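Local coordinates for protein 2-C-methyl-D-erythritol 2,4-cyclodiphosphate synthase (PDB 1IV4) that converts 4-diphosphocytidyl-2-C-methyl-D-erythritol 2-phosphate to 2-C-methyl-D-erythritol 2,4-cyclodiphosphate, releasing CMP, in isoprenoid biosynthesis, at residues S95-L100 against G128-T133. The protein carries 3 engineered substitutions. Residues are numbered along the deposited sequence; the frame is centred on the assembly and turned at random.
Sequences SLVLTL and GLTFKT. With MG (magnesium ion), chain I; C5P (cytidine-5'-monophosphate), chain J.
Leu98 meets the Phe131 ring at its edge, near the ring plane, with CD1 4.2 Å from CE1; the cytosine O2 of the bound CMP approaches the same ring obliquely. The two residues pair across the parallel strands of a beta-alpha-beta crossover, whose axes diverge by 16° and whose helix 109-120 packs against Leu129 and Phe131. The cytosine itself is read by backbone: its N4 donates to Leu100 O at 3.0 Å, with 166° at the hydrogen. Along the face of Leu96, Leu98, Leu129 and Phe131, Leu129 CD1 sits 3.9 Å from Leu96 CD2 and also touches Leu98 CD1. Five backbone hydrogen bonds fix the register, starting with Leu96 N to Gly128 O at 2.7 Å and ending with Leu100 N to Lys132 O. Past the strand end, Thr133 N reaches CMP O3P at 2.7 Å. With OG1 between the backbone N and the carbonyl carbon (chi1 71°), the Thr133 hydroxyl donates to that same oxygen, so two bonds grip it, consistent with the predicted transition-state role. A valine here would remove the hydroxyl, so O3P would probably be held less firmly and Glu135 N would be likely to lose its acceptor. Lys132, bent at its second and third torsions, is modelled with NZ 2.1 Å from a magnesium ion, an unusual partner for a lysine and so a doubtful bond; CMP O2P and Asp8 of a second subunit bind the same ion, which puts the site at a subunit interface. On the Val97 face, a water donates to Leu96 O at 2.8 Å and also hydrogen-bonds Thr130 OG1.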
ATOM      1  N   SER A  95       2.171 -10.677  -2.960  1.00  7.54           N
ATOM      2  CA  SER A  95       1.526 -10.466  -1.674  1.00  7.18           C
ATOM      3  C   SER A  95       0.455  -9.404  -1.830  1.00 12.43           C
ATOM      4  O   SER A  95       0.769  -8.283  -2.213  1.00 13.01           O
ATOM      5  CB  SER A  95       2.571 -10.045  -0.639  1.00 11.56           C
ATOM      6  OG  SER A  95       2.001  -9.933   0.676  1.00 12.28           O
ATOM      7  N   LEU A  96      -0.805  -9.726  -1.520  1.00  9.14           N
ATOM      8  CA  LEU A  96      -1.813  -8.675  -1.747  1.00 11.17           C
ATOM      9  C   LEU A  96      -2.882  -8.711  -0.654  1.00 10.89           C
ATOM     10  O   LEU A  96      -3.018  -9.751  -0.018  1.00 11.75           O
ATOM     11  CB  LEU A  96      -2.469  -8.861  -3.103  1.00 12.92           C
ATOM     12  CG  LEU A  96      -3.334 -10.112  -3.223  1.00  8.92           C
ATOM     13  CD1 LEU A  96      -4.275  -9.985  -4.426  1.00 19.05           C
ATOM     14  CD2 LEU A  96      -2.525 -11.378  -3.337  1.00 13.74           C
ATOM     15  N   VAL A  97      -3.596  -7.609  -0.510  1.00  9.66           N
ATOM     16  CA  VAL A  97      -4.644  -7.491   0.499  1.00  7.85           C
ATOM     17  C   VAL A  97      -5.959  -7.163  -0.193  1.00  7.84           C
ATOM     18  O   VAL A  97      -5.993  -6.229  -0.988  1.00  9.74           O
ATOM     19  CB  VAL A  97      -4.312  -6.394   1.511  1.00  6.91           C
ATOM     20  CG1 VAL A  97      -5.400  -6.306   2.569  1.00  9.91           C
ATOM     21  CG2 VAL A  97      -2.967  -6.698   2.175  1.00 10.45           C
ATOM     22  N   LEU A  98      -7.021  -7.903   0.107  1.00  8.52           N
ATOM     23  CA  LEU A  98      -8.345  -7.567  -0.382  1.00  8.88           C
ATOM     24  C   LEU A  98      -9.184  -7.007   0.752  1.00 15.49           C
ATOM     25  O   LEU A  98      -9.254  -7.623   1.826  1.00 13.03           O
ATOM     26  CB  LEU A  98      -9.084  -8.777  -0.977  1.00  9.43           C
ATOM     27  CG  LEU A  98      -8.319  -9.582  -2.015  1.00 10.85           C
ATOM     28  CD1 LEU A  98      -9.125 -10.776  -2.499  1.00  9.93           C
ATOM     29  CD2 LEU A  98      -7.970  -8.700  -3.193  1.00 16.02           C
ATOM     30  N   THR A  99      -9.758  -5.852   0.421  1.00  9.08           N
ATOM     31  CA  THR A  99     -10.590  -5.142   1.393  1.00 13.04           C
ATOM     32  C   THR A  99     -12.040  -5.125   0.907  1.00 13.51           C
ATOM     33  O   THR A  99     -12.325  -4.609  -0.167  1.00 10.68           O
ATOM     34  CB  THR A  99     -10.139  -3.695   1.634  1.00 12.48           C
ATOM     35  OG1 THR A  99      -8.780  -3.720   2.080  1.00 12.74           O
ATOM     36  CG2 THR A  99     -10.998  -3.046   2.715  1.00 11.33           C
ATOM     37  N   LEU A 100     -12.898  -5.731   1.712  1.00 12.48           N
ATOM     38  CA  LEU A 100     -14.318  -5.751   1.396  1.00 15.16           C
ATOM     39  C   LEU A 100     -15.088  -6.281   2.609  1.00 18.34           C
ATOM     40  O   LEU A 100     -14.609  -7.139   3.357  1.00 12.97           O
ATOM     41  CB  LEU A 100     -14.598  -6.570   0.144  1.00 24.95           C
ATOM     42  CG  LEU A 100     -14.530  -8.082   0.318  1.00 16.85           C
ATOM     43  CD1 LEU A 100     -15.084  -8.793  -0.910  1.00 16.67           C
ATOM     44  CD2 LEU A 100     -13.098  -8.493   0.607  1.00 21.19           C
ATOM     45  N   GLY A 128       0.833 -14.600  -1.142  1.00  9.23           N
ATOM     46  CA  GLY A 128       0.500 -14.029   0.158  1.00  9.20           C
ATOM     47  C   GLY A 128      -0.820 -13.276   0.067  1.00  8.38           C
ATOM     48  O   GLY A 128      -0.813 -12.109  -0.275  1.00 12.81           O
ATOM     49  N   LEU A 129      -1.921 -13.940   0.394  1.00  8.70           N
ATOM     50  CA  LEU A 129      -3.254 -13.378   0.298  1.00  9.91           C
ATOM     51  C   LEU A 129      -3.866 -13.113   1.662  1.00 13.43           C
ATOM     52  O   LEU A 129      -3.946 -14.014   2.514  1.00 12.37           O
ATOM     53  CB  LEU A 129      -4.120 -14.378  -0.489  1.00  9.36           C
ATOM     54  CG  LEU A 129      -5.578 -13.967  -0.701  1.00 12.75           C
ATOM     55  CD1 LEU A 129      -5.673 -12.661  -1.475  1.00 12.63           C
ATOM     56  CD2 LEU A 129      -6.299 -15.097  -1.433  1.00 10.31           C
ATOM     57  N   THR A 130      -4.289 -11.873   1.904  1.00 10.12           N
ATOM     58  CA  THR A 130      -4.954 -11.610   3.188  1.00  9.81           C
ATOM     59  C   THR A 130      -6.250 -10.841   2.925  1.00  9.74           C
ATOM     60  O   THR A 130      -6.362 -10.137   1.938  1.00 10.15           O
ATOM     61  CB  THR A 130      -4.121 -10.813   4.197  1.00  8.53           C
ATOM     62  OG1 THR A 130      -3.746  -9.562   3.606  1.00 10.99           O
ATOM     63  CG2 THR A 130      -2.834 -11.564   4.521  1.00 13.46           C
ATOM     64  N   PHE A 131      -7.212 -11.002   3.825  1.00  7.86           N
ATOM     65  CA  PHE A 131      -8.504 -10.320   3.660  1.00  7.02           C
ATOM     66  C   PHE A 131      -8.798  -9.407   4.839  1.00  6.36           C
ATOM     67  O   PHE A 131      -8.470  -9.721   6.000  1.00 11.37           O
ATOM     68  CB  PHE A 131      -9.657 -11.327   3.594  1.00  8.33           C
ATOM     69  CG  PHE A 131      -9.406 -12.550   2.735  1.00 10.77           C
ATOM     70  CD1 PHE A 131      -8.985 -12.438   1.424  1.00 10.98           C
ATOM     71  CD2 PHE A 131      -9.589 -13.825   3.257  1.00 12.24           C
ATOM     72  CE1 PHE A 131      -8.765 -13.559   0.646  1.00 11.88           C
ATOM     73  CE2 PHE A 131      -9.384 -14.939   2.485  1.00  9.90           C
ATOM     74  CZ  PHE A 131      -8.977 -14.833   1.165  1.00 11.17           C
ATOM     75  N   LYS A 132      -9.475  -8.290   4.572  1.00  9.79           N
ATOM     76  CA  LYS A 132      -9.913  -7.448   5.683  1.00 12.78           C
ATOM     77  C   LYS A 132     -11.243  -6.792   5.309  1.00 12.19           C
ATOM     78  O   LYS A 132     -11.503  -6.677   4.111  1.00 12.86           O
ATOM     79  CB  LYS A 132      -8.935  -6.332   6.003  1.00 18.48           C
ATOM     80  CG  LYS A 132      -7.457  -6.604   5.935  1.00 28.67           C
ATOM     81  CD  LYS A 132      -6.881  -6.915   7.304  1.00 37.42           C
ATOM     82  CE  LYS A 132      -7.562  -6.156   8.427  1.00 29.31           C
ATOM     83  NZ  LYS A 132      -7.403  -6.840   9.751  1.00 18.62           N
ATOM     84  N   THR A 133     -12.027  -6.353   6.287  1.00 12.25           N
ATOM     85  CA  THR A 133     -13.157  -5.476   6.011  1.00 13.08           C
ATOM     86  C   THR A 133     -12.659  -4.036   5.962  1.00 12.52           C
ATOM     87  O   THR A 133     -11.516  -3.774   6.322  1.00 14.35           O
ATOM     88  CB  THR A 133     -14.270  -5.565   7.081  1.00 14.36           C
ATOM     89  OG1 THR A 133     -13.816  -4.942   8.300  1.00 14.59           O
ATOM     90  CG2 THR A 133     -14.585  -7.014   7.402  1.00 17.93           C
TER
HETATM   91 MG    MG I1572      -8.658  -5.725  10.956  1.00 22.01          MG
HETATM   92  O3P C5P J1602     -11.485  -6.256   8.925  1.00 17.15           O
HETATM   93  P   C5P J1602     -11.489  -7.269  10.130  1.00 19.41           P
HETATM   94  O1P C5P J1602     -12.722  -7.241  10.879  1.00 24.03           O
HETATM   95  O2P C5P J1602     -10.164  -7.222  11.013  1.00 17.07           O
HETATM   96  O5' C5P J1602     -11.292  -8.744   9.521  1.00 20.09           O
HETATM   97  C5' C5P J1602     -11.270  -9.881  10.338  1.00 20.53           C
HETATM   98  C4' C5P J1602     -11.054 -11.050   9.492  1.00 14.21           C
HETATM   99  O4' C5P J1602     -12.066 -11.549   8.594  1.00 15.35           O
HETATM  100  C3' C5P J1602      -9.726 -11.158   8.706  1.00 14.75           C
HETATM  101  O3' C5P J1602      -8.409 -11.127   9.310  1.00 14.93           O
HETATM  102  C2' C5P J1602     -10.026 -12.108   7.568  1.00 12.59           C
HETATM  103  O2' C5P J1602      -9.754 -13.329   8.207  1.00 14.06           O
HETATM  104  C1' C5P J1602     -11.471 -12.408   7.642  1.00  8.71           C
HETATM  105  N1  C5P J1602     -12.223 -11.720   6.475  1.00 11.57           N
HETATM  106  C2  C5P J1602     -12.892 -12.542   5.494  1.00 11.21           C
HETATM  107  N3  C5P J1602     -13.581 -12.033   4.440  1.00 10.40           N
HETATM  108  C4  C5P J1602     -13.696 -10.624   4.259  1.00 11.05           C
HETATM  109  C5  C5P J1602     -13.058  -9.728   5.184  1.00  9.35           C
HETATM  110  C6  C5P J1602     -12.377 -10.305   6.245  1.00  9.82           C
HETATM  111  O2  C5P J1602     -12.821 -13.776   5.611  1.00 16.71           O
HETATM  112  N4  C5P J1602     -14.401 -10.119   3.231  1.00 11.77           N
HETATM  113  O   HOH W   1      -1.272  -9.798   2.137  1.00  9.90           O
HETATM  114  O   HOH W   2      -9.668  -4.267  11.985  1.00 24.60           O
HETATM  115  O   HOH W   3      -9.604  -4.500   9.369  1.00 23.00           O
HETATM  116  O   HOH W   4      -8.008  -6.139  12.582  1.00 20.00           O